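Local coordinates for protein putative phosphoglycolate phosphatase (Lactobacillus delbrueckii, PDB 2HI0) that probably hydrolyses the phosphate ester of 2-phosphoglycolate as a haloacid dehalogenase-type phosphatase, and here holds a sodium ion in an acidic metal site, at residues L22-N27 against F39-I44; T57-A61 against L71-G75; D103-I107 against L143-L147; V131-N137 against F154-K159; D190-I195 against F212-L218. One frame throughout, in Å; residues are numbered along the deposited sequence.

Interaction 1 of 5, residues L22-N27 against F39-I44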
# COMPACT_ATOMS: atom_id res chain seq x y z
N LEU A 22 -11.93 1.96 -2.07
CA LEU A 22 -11.70 0.51 -1.93
C LEU A 22 -12.93 -0.22 -1.33
O LEU A 22 -13.31 -1.33 -1.74
CB LEU A 22 -10.44 0.23 -1.07
CG LEU A 22 -9.09 0.47 -1.72
CD1 LEU A 22 -8.03 0.42 -0.61
CD2 LEU A 22 -8.72 -0.51 -2.83
N THR A 23 -13.52 0.44 -0.33
CA THR A 23 -14.69 -0.06 0.40
C THR A 23 -15.87 -0.19 -0.55
O THR A 23 -16.50 -1.21 -0.62
CB THR A 23 -14.99 0.87 1.60
OG1 THR A 23 -13.88 0.83 2.52
CG2 THR A 23 -16.23 0.43 2.36
N SER A 24 -16.14 0.88 -1.29
CA SER A 24 -17.23 0.87 -2.25
C SER A 24 -17.05 -0.24 -3.30
O SER A 24 -18.00 -0.95 -3.64
CB SER A 24 -17.31 2.25 -2.93
OG SER A 24 -18.41 2.28 -3.81
N ALA A 25 -15.84 -0.38 -3.84
CA ALA A 25 -15.56 -1.36 -4.87
C ALA A 25 -15.64 -2.79 -4.30
O ALA A 25 -16.16 -3.70 -4.95
CB ALA A 25 -14.21 -1.10 -5.51
N LEU A 26 -15.12 -3.01 -3.09
CA LEU A 26 -15.20 -4.33 -2.45
C LEU A 26 -16.65 -4.72 -2.21
O LEU A 26 -17.05 -5.84 -2.49
CB LEU A 26 -14.39 -4.47 -1.11
CG LEU A 26 -14.07 -5.91 -0.62
CD1 LEU A 26 -13.22 -6.65 -1.65
CD2 LEU A 26 -13.35 -5.79 0.73
N ASN A 27 -17.44 -3.81 -1.66
CA ASN A 27 -18.83 -4.09 -1.41
C ASN A 27 -19.62 -4.35 -2.70
O ASN A 27 -20.43 -5.28 -2.76
CB ASN A 27 -19.51 -2.97 -0.61
CG ASN A 27 -19.16 -3.01 0.87
OD1 ASN A 27 -18.92 -4.07 1.44
ND2 ASN A 27 -19.10 -1.83 1.49
N PHE A 39 -19.27 -3.97 4.30
CA PHE A 39 -17.97 -3.67 4.94
C PHE A 39 -17.81 -2.17 5.14
O PHE A 39 -18.31 -1.36 4.34
CB PHE A 39 -16.79 -4.17 4.13
CG PHE A 39 -16.76 -5.67 3.93
CD1 PHE A 39 -16.61 -6.53 5.01
CD2 PHE A 39 -16.81 -6.22 2.66
CE1 PHE A 39 -16.51 -7.91 4.84
CE2 PHE A 39 -16.72 -7.59 2.46
CZ PHE A 39 -16.57 -8.45 3.58
N THR A 40 -17.12 -1.83 6.22
CA THR A 40 -16.83 -0.45 6.59
C THR A 40 -15.42 -0.10 6.11
O THR A 40 -14.62 -0.98 5.78
CB THR A 40 -16.86 -0.28 8.14
OG1 THR A 40 -15.84 -1.11 8.70
CG2 THR A 40 -18.24 -0.69 8.76
N VAL A 41 -15.11 1.19 6.08
CA VAL A 41 -13.74 1.65 5.83
C VAL A 41 -12.74 1.04 6.81
O VAL A 41 -11.62 0.70 6.43
CB VAL A 41 -13.60 3.18 5.85
CG1 VAL A 41 -12.15 3.59 6.03
CG2 VAL A 41 -14.25 3.80 4.61
N GLU A 42 -13.15 0.86 8.07
CA GLU A 42 -12.25 0.25 9.05
C GLU A 42 -11.97 -1.22 8.71
O GLU A 42 -10.87 -1.72 8.95
CB GLU A 42 -12.78 0.36 10.49
CG GLU A 42 -12.73 1.77 11.11
CD GLU A 42 -11.37 2.48 11.04
OE1 GLU A 42 -10.46 2.11 11.81
OE2 GLU A 42 -11.20 3.43 10.21
N ASP A 43 -12.97 -1.92 8.15
CA ASP A 43 -12.78 -3.30 7.72
C ASP A 43 -11.72 -3.30 6.61
O ASP A 43 -10.78 -4.12 6.59
CB ASP A 43 -14.08 -3.92 7.19
CG ASP A 43 -15.12 -4.18 8.27
OD1 ASP A 43 -14.75 -4.47 9.44
OD2 ASP A 43 -16.32 -4.13 7.90
N ILE A 44 -11.90 -2.40 5.65
CA ILE A 44 -10.99 -2.37 4.50
C ILE A 44 -9.53 -2.12 4.92
O ILE A 44 -8.61 -2.64 4.31
CB ILE A 44 -11.48 -1.31 3.42
CG1 ILE A 44 -12.30 -2.03 2.34
CG2 ILE A 44 -10.34 -0.52 2.82
CD1 ILE A 44 -13.61 -2.62 2.85
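The carboxamide of Asn27 and the ring of Phe39 approach at a slant, although their planes are only 9° apart, and the amide spends both polar atoms on the backbone of that phenylalanine. Asn27 OD1 accepts from Phe39 N at 2.9 Å. Asn27 ND2 gives to Phe39 O at 3.0 Å, nearly straight (170°), with the acceptor in the amide plane. Next to it on helix 19-32, Leu26 sends CD2 between two partners, 4.0 Å from Phe39 CD2 and 3.8 Å from Ile44 CD1; the leucine and isoleucine slide past each other in opposite directions. One turn back, Thr23 lies across Ile44, its OG1 3.3 Å from Ile44 CG1. That hydroxyl also bonds to Ser19 O in its own helix. Because OG1 sits beside the backbone N (chi1 -64°), the methyl CG2 is left to meet Phe39 O at 3.4 Å. Helix 41-47 starts with a capping box in which Asp43 N donates to Thr40 OG1 and Thr40 N to Asp43 OD2. Both helices probably belong to the helical cap of this phosphatase. Chemically, two bonds fix the rotation of the Asn27 amide and satisfy the backbone N-H and C=O of Phe39, while apolar branches fill the rest.

Interaction 2 of 5, residues T57-A61 against L71-G75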
# COMPACT_ATOMS: atom_id res chain seq x y z
N THR A 57 -9.28 -12.67 0.26
CA THR A 57 -9.24 -13.86 1.13
C THR A 57 -9.62 -13.46 2.58
O THR A 57 -10.41 -14.11 3.25
CB THR A 57 -7.82 -14.51 1.12
OG1 THR A 57 -7.43 -14.82 -0.23
CG2 THR A 57 -7.75 -15.80 1.99
N ARG A 58 -9.00 -12.38 3.07
CA ARG A 58 -9.33 -11.79 4.37
C ARG A 58 -10.81 -11.41 4.47
O ARG A 58 -11.48 -11.70 5.51
CB ARG A 58 -8.42 -10.60 4.61
CG ARG A 58 -6.99 -10.94 5.08
CD ARG A 58 -6.19 -9.63 5.17
NE ARG A 58 -4.87 -9.83 5.73
CZ ARG A 58 -3.88 -8.97 5.62
NH1 ARG A 58 -4.03 -7.88 4.86
NH2 ARG A 58 -2.73 -9.23 6.19
N ALA A 59 -11.32 -10.76 3.43
CA ALA A 59 -12.73 -10.29 3.46
C ALA A 59 -13.71 -11.46 3.51
O ALA A 59 -14.68 -11.41 4.26
CB ALA A 59 -13.06 -9.38 2.23
N LEU A 60 -13.43 -12.50 2.75
CA LEU A 60 -14.25 -13.71 2.77
C LEU A 60 -14.19 -14.39 4.14
O LEU A 60 -15.19 -14.88 4.64
CB LEU A 60 -13.87 -14.68 1.64
CG LEU A 60 -14.22 -14.28 0.22
CD1 LEU A 60 -13.56 -15.21 -0.83
CD2 LEU A 60 -15.78 -14.29 0.04
N ALA A 61 -13.00 -14.43 4.74
CA ALA A 61 -12.86 -15.05 6.08
C ALA A 61 -13.62 -14.24 7.12
O ALA A 61 -14.28 -14.80 8.00
CB ALA A 61 -11.37 -15.11 6.46
N LEU A 71 -6.70 -12.20 10.74
CA LEU A 71 -6.45 -11.82 9.36
C LEU A 71 -4.99 -11.38 9.12
O LEU A 71 -4.50 -11.45 7.99
CB LEU A 71 -7.39 -10.72 8.97
CG LEU A 71 -8.88 -10.96 9.15
CD1 LEU A 71 -9.63 -9.71 8.68
CD2 LEU A 71 -9.40 -12.20 8.54
N VAL A 72 -4.30 -10.93 10.16
CA VAL A 72 -2.98 -10.33 9.98
C VAL A 72 -2.01 -11.31 9.27
O VAL A 72 -1.31 -10.91 8.31
CB VAL A 72 -2.40 -9.79 11.29
CG1 VAL A 72 -1.00 -9.24 11.08
CG2 VAL A 72 -3.33 -8.71 11.93
N ALA A 73 -2.05 -12.57 9.67
CA ALA A 73 -1.13 -13.60 9.16
C ALA A 73 -1.50 -14.12 7.75
O ALA A 73 -0.73 -14.86 7.13
CB ALA A 73 -1.04 -14.78 10.16
N PHE A 74 -2.69 -13.78 7.25
CA PHE A 74 -3.00 -14.11 5.88
C PHE A 74 -1.93 -13.58 4.95
O PHE A 74 -1.51 -12.44 5.04
CB PHE A 74 -4.36 -13.61 5.46
CG PHE A 74 -5.55 -14.35 6.03
CD1 PHE A 74 -5.52 -14.95 7.27
CD2 PHE A 74 -6.75 -14.34 5.33
CE1 PHE A 74 -6.67 -15.60 7.80
CE2 PHE A 74 -7.87 -14.94 5.79
CZ PHE A 74 -7.87 -15.57 7.07
N GLY A 75 -1.53 -14.43 4.02
CA GLY A 75 -0.49 -14.04 3.06
C GLY A 75 0.90 -14.44 3.53
O GLY A 75 1.85 -14.19 2.81
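Leu71 O is gripped from opposite faces of its carbonyl plane, by Arg58 NE at 2.8 Å across the contact and by Phe74 N at 3.0 Å within the loop itself. Arg58 NE stands well above that plane and so does not lie on a lone pair; Arg58 NH2 adds a weak third bond to the same oxygen. The firmer bond of Arg58 NH2 goes to Val72 O at 3.1 Å, with that oxygen at the guanidinium edge and in its plane. The arginine reaches this far because its chain is extended from CG to NE (chi2 176°), and its remaining nitrogen, NH1, is held by Phe47 O.

The stem of the arginine is used as well. Arg58 CG meets Phe74 CD2 at 3.4 Å, the two side chains running past each other in opposite directions, with guanidinium and ring 30° apart. At the ring edge, Ala61 CB lies 3.6 Å from Phe74 CE2, and Thr57 CG2 comes 3.8 Å from Phe74 CD2. Leu71 CD2 closes the seam against Ala61 CB at 4.1 Å.

One buried cation thus serves two successive carbonyls of a type I turn, Leu71 to Phe74, tying the loop after helix 68-71 to helix 52-63, in what is probably the all-helical cap domain found in many haloacid dehalogenase phosphatases.

Interaction 3 of 5, residues D103-I107 against L143-L147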
# COMPACT_ATOMS: atom_id res chain seq x y z
N ASP A 103 -11.85 1.26 -12.67
CA ASP A 103 -12.74 2.27 -13.26
C ASP A 103 -13.39 3.20 -12.23
O ASP A 103 -14.09 4.15 -12.61
CB ASP A 103 -13.87 1.56 -14.02
CG ASP A 103 -13.36 0.75 -15.21
OD1 ASP A 103 -12.26 1.08 -15.73
OD2 ASP A 103 -14.05 -0.22 -15.60
N HIS A 104 -13.21 2.92 -10.95
CA HIS A 104 -13.81 3.73 -9.90
C HIS A 104 -12.82 4.11 -8.79
O HIS A 104 -13.20 4.17 -7.62
CB HIS A 104 -15.00 2.98 -9.30
CG HIS A 104 -16.09 2.71 -10.29
ND1 HIS A 104 -16.10 1.64 -11.17
CD2 HIS A 104 -17.26 3.36 -10.49
CE1 HIS A 104 -17.21 1.66 -11.88
NE2 HIS A 104 -17.92 2.71 -11.51
N CYS A 105 -11.55 4.23 -9.13
CA CYS A 105 -10.55 4.45 -8.09
C CYS A 105 -10.29 5.95 -7.83
O CYS A 105 -9.40 6.27 -7.05
CB CYS A 105 -9.23 3.74 -8.42
SG CYS A 105 -8.48 4.27 -9.95
N GLN A 106 -11.06 6.86 -8.45
CA GLN A 106 -10.79 8.29 -8.30
C GLN A 106 -12.07 9.08 -8.06
O GLN A 106 -12.30 10.12 -8.64
CB GLN A 106 -10.05 8.79 -9.53
CG GLN A 106 -9.17 9.98 -9.24
CD GLN A 106 -8.77 10.69 -10.53
OE1 GLN A 106 -8.50 10.04 -11.55
NE2 GLN A 106 -8.76 12.02 -10.49
N ILE A 107 -12.92 8.57 -7.20
CA ILE A 107 -14.19 9.21 -6.88
C ILE A 107 -13.95 9.97 -5.55
O ILE A 107 -13.87 11.20 -5.56
CB ILE A 107 -15.36 8.18 -6.78
CG1 ILE A 107 -15.54 7.41 -8.10
CG2 ILE A 107 -16.70 8.84 -6.36
CD1 ILE A 107 -16.58 6.33 -8.04
N LEU A 143 -3.74 6.57 -11.28
CA LEU A 143 -3.74 7.49 -10.17
C LEU A 143 -2.53 8.43 -10.18
O LEU A 143 -2.63 9.63 -9.88
CB LEU A 143 -3.87 6.70 -8.87
CG LEU A 143 -5.28 6.09 -8.62
CD1 LEU A 143 -5.24 5.14 -7.44
CD2 LEU A 143 -6.32 7.26 -8.37
N VAL A 144 -1.36 7.88 -10.52
CA VAL A 144 -0.16 8.68 -10.56
C VAL A 144 -0.30 9.70 -11.68
O VAL A 144 0.05 10.87 -11.50
CB VAL A 144 1.11 7.83 -10.75
CG1 VAL A 144 2.27 8.74 -11.19
CG2 VAL A 144 1.43 7.13 -9.46
N GLU A 145 -0.82 9.27 -12.83
CA GLU A 145 -0.95 10.16 -13.98
C GLU A 145 -1.93 11.29 -13.72
O GLU A 145 -1.69 12.41 -14.14
CB GLU A 145 -1.37 9.39 -15.25
CG GLU A 145 -1.66 10.27 -16.50
N GLU A 146 -3.00 10.98 -13.01
CA GLU A 146 -4.06 11.95 -12.79
C GLU A 146 -3.79 12.85 -11.62
O GLU A 146 -4.05 14.05 -11.70
CB GLU A 146 -5.42 11.29 -12.59
CG GLU A 146 -5.94 10.56 -13.86
CD GLU A 146 -5.92 11.45 -15.13
OE1 GLU A 146 -6.51 12.56 -15.11
OE2 GLU A 146 -5.28 11.03 -16.13
N LEU A 147 -3.24 12.30 -10.54
CA LEU A 147 -3.05 13.07 -9.29
C LEU A 147 -1.60 13.51 -9.05
O LEU A 147 -1.39 14.48 -8.31
CB LEU A 147 -3.58 12.28 -8.10
CG LEU A 147 -5.02 11.80 -8.16
CD1 LEU A 147 -5.40 10.90 -6.99
CD2 LEU A 147 -5.99 12.98 -8.23
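The amide of Gln106 lies across the side chain of Glu146 at about a right angle, its plane 28° from that of the carboxylate. What it touches is the aliphatic stem, for Gln106 OE1 comes 3.5 Å from Glu146 CB and equally near to CG. At the other end of the amide, Gln106 NE2 rests 3.7 Å from Leu147 CD2. The second flat group, the imidazole of His104, faces a different partner: it stacks on Tyr100, and Ile107 CD1 stands at its edge.

No hydrogen bond crosses this contact, which is held by packing alone. Its inner half belongs to Leu143, whose CD2 branch meets Cys105 O at 3.5 Å and, with CG, presses on Cys105 SG, the CG to SG distance being 3.9 Å. The same methyl, Leu143 CD2, lies 4.0 Å from Gln106 CG. Gln106 reaches so far along the helix because its chain leaves opposite the backbone N (chi1 -152°) and stays extended beyond CG. Trimming Leu143 to an alanine would probably open a gap beside Cys105 SG and leave the base of the Gln106 chain without its apolar neighbour.

Structurally, the contact joins the loop between helix 87-103 and strand 110-111 to the end of helix 137-147, where Leu143 and Leu147 also touch Leu16 of strand 16-17, and Leu143 packs on Met11 and Lys135.

Interaction 4 of 5, residues V131-N137 against F154-K159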
# COMPACT_ATOMS: atom_id res chain seq x y z
N VAL A 131 7.00 5.42 -6.45
CA VAL A 131 5.87 4.69 -5.85
C VAL A 131 6.05 3.21 -6.18
O VAL A 131 6.27 2.85 -7.32
CB VAL A 131 4.52 5.14 -6.40
CG1 VAL A 131 3.34 4.26 -5.77
CG2 VAL A 131 4.31 6.60 -6.20
N VAL A 132 6.00 2.40 -5.14
CA VAL A 132 6.00 0.94 -5.28
C VAL A 132 4.91 0.43 -4.34
O VAL A 132 4.98 0.59 -3.11
CB VAL A 132 7.38 0.32 -4.99
CG1 VAL A 132 7.30 -1.22 -5.04
CG2 VAL A 132 8.42 0.86 -5.96
N SER A 133 3.88 -0.16 -4.92
CA SER A 133 2.60 -0.44 -4.22
C SER A 133 2.08 -1.85 -4.59
O SER A 133 2.25 -2.31 -5.72
CB SER A 133 1.60 0.62 -4.67
OG SER A 133 0.28 0.36 -4.26
N ASN A 134 1.37 -2.47 -3.65
CA ASN A 134 0.66 -3.74 -3.90
C ASN A 134 -0.72 -3.53 -4.52
O ASN A 134 -1.37 -4.51 -4.87
CB ASN A 134 0.48 -4.60 -2.60
CG ASN A 134 1.71 -5.48 -2.31
OD1 ASN A 134 2.57 -5.66 -3.19
ND2 ASN A 134 1.80 -5.99 -1.08
N LYS A 135 -1.09 -2.27 -4.76
CA LYS A 135 -2.28 -1.96 -5.58
C LYS A 135 -2.05 -2.45 -7.01
O LYS A 135 -0.93 -2.32 -7.53
CB LYS A 135 -2.56 -0.47 -5.57
CG LYS A 135 -3.78 -0.07 -6.40
CD LYS A 135 -4.02 1.47 -6.36
CE LYS A 135 -4.25 2.04 -4.96
NZ LYS A 135 -5.38 1.40 -4.22
N PRO A 136 -3.04 -3.06 -7.64
CA PRO A 136 -2.76 -3.46 -9.02
C PRO A 136 -2.20 -2.34 -9.87
O PRO A 136 -2.65 -1.17 -9.79
CB PRO A 136 -4.14 -3.91 -9.55
CG PRO A 136 -4.86 -4.34 -8.31
CD PRO A 136 -4.44 -3.36 -7.26
N ASN A 137 -1.20 -2.68 -10.68
CA ASN A 137 -0.50 -1.69 -11.48
C ASN A 137 -1.40 -0.78 -12.35
O ASN A 137 -1.12 0.37 -12.48
CB ASN A 137 0.53 -2.36 -12.38
CG ASN A 137 1.47 -1.37 -13.04
OD1 ASN A 137 2.14 -0.58 -12.39
ND2 ASN A 137 1.55 -1.42 -14.36
N PHE A 154 9.54 6.98 -11.05
CA PHE A 154 9.22 5.58 -11.20
C PHE A 154 7.93 5.29 -10.44
O PHE A 154 7.77 5.76 -9.33
CB PHE A 154 10.36 4.71 -10.64
CG PHE A 154 10.11 3.21 -10.76
CD1 PHE A 154 10.48 2.53 -11.92
CD2 PHE A 154 9.54 2.50 -9.72
CE1 PHE A 154 10.26 1.17 -12.02
CE2 PHE A 154 9.34 1.15 -9.83
CZ PHE A 154 9.69 0.49 -10.98
N ALA A 155 7.05 4.50 -11.03
CA ALA A 155 5.83 4.09 -10.36
C ALA A 155 5.49 2.69 -10.83
O ALA A 155 5.55 2.40 -12.03
CB ALA A 155 4.66 5.06 -10.63
N LEU A 156 5.24 1.80 -9.87
CA LEU A 156 4.90 0.42 -10.18
C LEU A 156 3.91 -0.14 -9.15
O LEU A 156 4.13 -0.00 -7.94
CB LEU A 156 6.16 -0.44 -10.15
CG LEU A 156 5.98 -1.93 -10.48
CD1 LEU A 156 5.47 -2.11 -11.93
CD2 LEU A 156 7.34 -2.65 -10.22
N GLY A 157 2.85 -0.79 -9.64
CA GLY A 157 1.99 -1.61 -8.83
C GLY A 157 2.12 -3.10 -9.13
O GLY A 157 2.91 -3.50 -9.96
N GLU A 158 1.32 -3.91 -8.47
CA GLU A 158 1.36 -5.34 -8.57
C GLU A 158 0.91 -5.82 -9.96
O GLU A 158 -0.07 -5.30 -10.54
CB GLU A 158 0.53 -5.95 -7.44
CG GLU A 158 0.47 -7.48 -7.41
CD GLU A 158 -0.67 -8.06 -8.25
OE1 GLU A 158 -1.83 -7.52 -8.18
OE2 GLU A 158 -0.39 -9.05 -8.97
N LYS A 159 1.63 -6.82 -10.47
CA LYS A 159 1.37 -7.42 -11.77
C LYS A 159 1.50 -8.92 -11.61
O LYS A 159 2.41 -9.39 -10.92
CB LYS A 159 2.43 -6.99 -12.80
CG LYS A 159 2.37 -5.51 -13.14
CD LYS A 159 3.11 -5.14 -14.42
CE LYS A 159 4.56 -4.82 -14.20
NZ LYS A 159 5.07 -3.87 -15.26
O HOH W 1 -2.70 -6.55 -5.78
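A beta-alpha-beta crossover brings these two segments together: strand 128-133 and strand 154-158, linked by helix 137-147, lie side by side and parallel in the central sheet of a Rossmann-like core, the axes of residues 131-133 and 154-158 approaching to 4.8 Å. In the regular half, Val131 N donates to Phe154 O, Leu156 N to Val131 O, and Ser133 N to Leu156 O at 3.0 Å, the last nearly in line with the carbonyl bond. Val132 CG2 reaches the edge of the Phe154 ring, 4.0 Å from CE2.

After Ser133 the chain turns a corner and the register slips by two residues, a beta bulge. Glu158 N then bonds to Lys135 O at 2.9 Å, and Asn137 N to Glu158 O. Asn137 also returns its side chain: with CG opposite the backbone N (chi1 -169°), OD1 accepts from Gly157 N at 2.8 Å, almost straight at 176°, and takes a second donor, Gln141 NE2. A side chain at Gly157 would run into Lys135 O and Asn137 CA. Ser133 OG accepts from Lys135 N, an ST turn, at the strand end where this family usually carries its second conserved motif. A water donates both to Asn134 O at 2.6 Å and to Glu158 OE1 at 2.7 Å.

The corner's peptide groups are therefore pinned from several directions, which probably holds the backbone of Lys135 in place; its NZ forms a salt bridge with Asp12 of the metal site.

Interaction 5 of 5, residues D190-I195 against F212-L218. With NA (sodium ion), chain C.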
# COMPACT_ATOMS: atom_id res chain seq x y z
N ASP A 190 2.60 2.74 5.51
CA ASP A 190 1.72 2.75 6.67
C ASP A 190 1.47 1.37 7.31
O ASP A 190 0.65 1.26 8.21
CB ASP A 190 0.36 3.32 6.24
CG ASP A 190 -0.35 2.43 5.20
OD1 ASP A 190 0.36 1.85 4.34
OD2 ASP A 190 -1.59 2.26 5.23
N SER A 191 2.17 0.33 6.85
CA SER A 191 1.88 -1.01 7.32
C SER A 191 3.12 -1.84 7.63
O SER A 191 4.28 -1.46 7.33
CB SER A 191 1.02 -1.73 6.29
OG SER A 191 1.82 -2.31 5.27
N GLU A 192 2.86 -3.01 8.21
CA GLU A 192 3.90 -4.03 8.46
C GLU A 192 4.55 -4.54 7.18
O GLU A 192 5.71 -4.93 7.18
CB GLU A 192 3.34 -5.19 9.29
CG GLU A 192 2.45 -6.20 8.57
CD GLU A 192 0.99 -5.79 8.25
OE1 GLU A 192 0.65 -4.59 8.32
OE2 GLU A 192 0.20 -6.74 7.93
N ILE A 193 3.79 -4.57 6.08
CA ILE A 193 4.31 -5.01 4.78
C ILE A 193 5.40 -4.04 4.31
O ILE A 193 6.39 -4.48 3.71
CB ILE A 193 3.19 -5.15 3.72
CG1 ILE A 193 2.14 -6.14 4.22
CG2 ILE A 193 3.75 -5.49 2.30
CD1 ILE A 193 2.72 -7.46 4.59
N ASP A 194 5.22 -2.73 4.59
CA ASP A 194 6.21 -1.71 4.26
C ASP A 194 7.49 -1.85 5.11
O ASP A 194 8.60 -1.80 4.59
CB ASP A 194 5.58 -0.32 4.36
CG ASP A 194 4.34 -0.21 3.48
OD1 ASP A 194 4.39 -0.73 2.34
OD2 ASP A 194 3.30 0.22 3.99
N ILE A 195 7.30 -2.07 6.41
CA ILE A 195 8.41 -2.41 7.30
C ILE A 195 9.24 -3.57 6.74
O ILE A 195 10.47 -3.51 6.64
CB ILE A 195 7.91 -2.70 8.74
CG1 ILE A 195 7.24 -1.45 9.35
CG2 ILE A 195 9.07 -3.14 9.65
CD1 ILE A 195 6.46 -1.65 10.59
N PHE A 212 -3.42 2.70 7.22
CA PHE A 212 -4.31 1.61 7.55
C PHE A 212 -3.99 0.89 8.87
O PHE A 212 -4.84 0.11 9.35
CB PHE A 212 -4.36 0.59 6.43
CG PHE A 212 -5.00 1.09 5.14
CD1 PHE A 212 -5.33 2.41 4.94
CD2 PHE A 212 -5.23 0.18 4.12
CE1 PHE A 212 -5.88 2.83 3.74
CE2 PHE A 212 -5.78 0.58 2.94
CZ PHE A 212 -6.13 1.88 2.73
N ARG A 213 -2.79 1.11 9.46
CA ARG A 213 -2.43 0.48 10.74
C ARG A 213 -2.24 1.54 11.81
O ARG A 213 -1.82 2.69 11.55
CB ARG A 213 -1.15 -0.33 10.60
CG ARG A 213 -1.15 -1.48 9.60
CD ARG A 213 -2.24 -2.50 9.87
NE ARG A 213 -2.02 -3.80 9.25
CZ ARG A 213 -2.90 -4.81 9.28
NH1 ARG A 213 -4.10 -4.66 9.86
NH2 ARG A 213 -2.57 -5.99 8.74
N SER A 214 -2.52 1.14 13.04
CA SER A 214 -2.40 1.96 14.22
C SER A 214 -0.93 2.07 14.68
O SER A 214 -0.07 1.26 14.33
CB SER A 214 -3.21 1.36 15.37
OG SER A 214 -2.54 0.24 15.94
N VAL A 215 -0.67 3.07 15.51
CA VAL A 215 0.66 3.25 16.05
C VAL A 215 1.07 2.06 16.93
O VAL A 215 2.18 1.55 16.76
CB VAL A 215 0.79 4.62 16.78
CG1 VAL A 215 2.07 4.69 17.62
CG2 VAL A 215 0.74 5.73 15.73
N PRO A 216 0.20 1.61 17.85
CA PRO A 216 0.62 0.42 18.61
C PRO A 216 0.91 -0.82 17.75
O PRO A 216 1.82 -1.59 18.03
CB PRO A 216 -0.56 0.15 19.53
CG PRO A 216 -1.31 1.41 19.59
CD PRO A 216 -1.09 2.12 18.32
N PHE A 217 0.14 -0.98 16.67
CA PHE A 217 0.42 -2.06 15.70
C PHE A 217 1.77 -1.87 15.03
O PHE A 217 2.58 -2.78 14.96
CB PHE A 217 -0.70 -2.13 14.68
CG PHE A 217 -0.54 -3.24 13.68
CD1 PHE A 217 0.31 -3.09 12.61
CD2 PHE A 217 -1.23 -4.44 13.84
CE1 PHE A 217 0.45 -4.10 11.68
CE2 PHE A 217 -1.09 -5.47 12.93
CZ PHE A 217 -0.23 -5.29 11.84
N LEU A 218 2.03 -0.66 14.53
CA LEU A 218 3.28 -0.43 13.86
C LEU A 218 4.48 -0.66 14.75
O LEU A 218 5.51 -1.19 14.34
CB LEU A 218 3.31 0.97 13.24
CG LEU A 218 2.33 1.18 12.07
CD1 LEU A 218 2.16 2.67 11.75
CD2 LEU A 218 2.78 0.43 10.84
NA NA C . -0.36 0.88 2.34
O HOH W 2 1.05 -1.24 3.23
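Two loops, each leading into a helix, run close enough here for the CA atoms of Ser191 and Arg213 to lie 5.7 Å apart. They build one side of the acidic metal site characteristic of haloacid dehalogenase phosphatases. Asp190 divides its carboxylate: OD1 binds the sodium ion at 2.3 Å, while OD2 uses its anti lone pair to accept from Phe212 N at 2.7 Å. The backbone of Phe212 thus acts as a second shell that orients the metal ligand, and Asp10, Asp12 and a water join the sphere.

Farther out, Arg213 grips Glu192 side-on in a salt bridge, NE to OE1 at 2.9 Å and NH2 to OE2 at 3.0 Å, both oxygens met on the syn side with the planes 38° apart. Glu192 comes within reach because its chain bends at chi2 (-76°). Over one face of the guanidinium lies Phe217, its CZ 3.4 Å above the plane. A methionine in place of Arg213 would probably leave the buried carboxylate of Glu192 without its charged mate and freer to turn. Ser191 and Asp194 form a capping box at the start of helix 192-200.

Apolar groups press on Asp190 O, which finds no polar partner: Leu218 CD2 lies 3.5 Å from that oxygen, and Arg213 CB 3.4 Å from it.

Overall arrangement
Along the chain, interactions 1 and 2 come first, in the helices that probably form the cap, and they touch where Phe39 and Leu26 meet Ala59. Interactions 3 and 4 alternate in sequence and share the helix 137-147 crossover, their centres 13 Å apart. Interaction 5 comes last, in loops beyond strands 185-189 and 204-208, on the opposite side of the chain's centre from interaction 3. Leu22 of interaction 1 reaches both Lys135 of interaction 4 and Phe212 of interaction 5, while Val72 of interaction 2 packs on Phe217. Helical cap and parallel-sheet core thus meet round the sodium site, consistent with a phosphatase whose active site lies between two such parts.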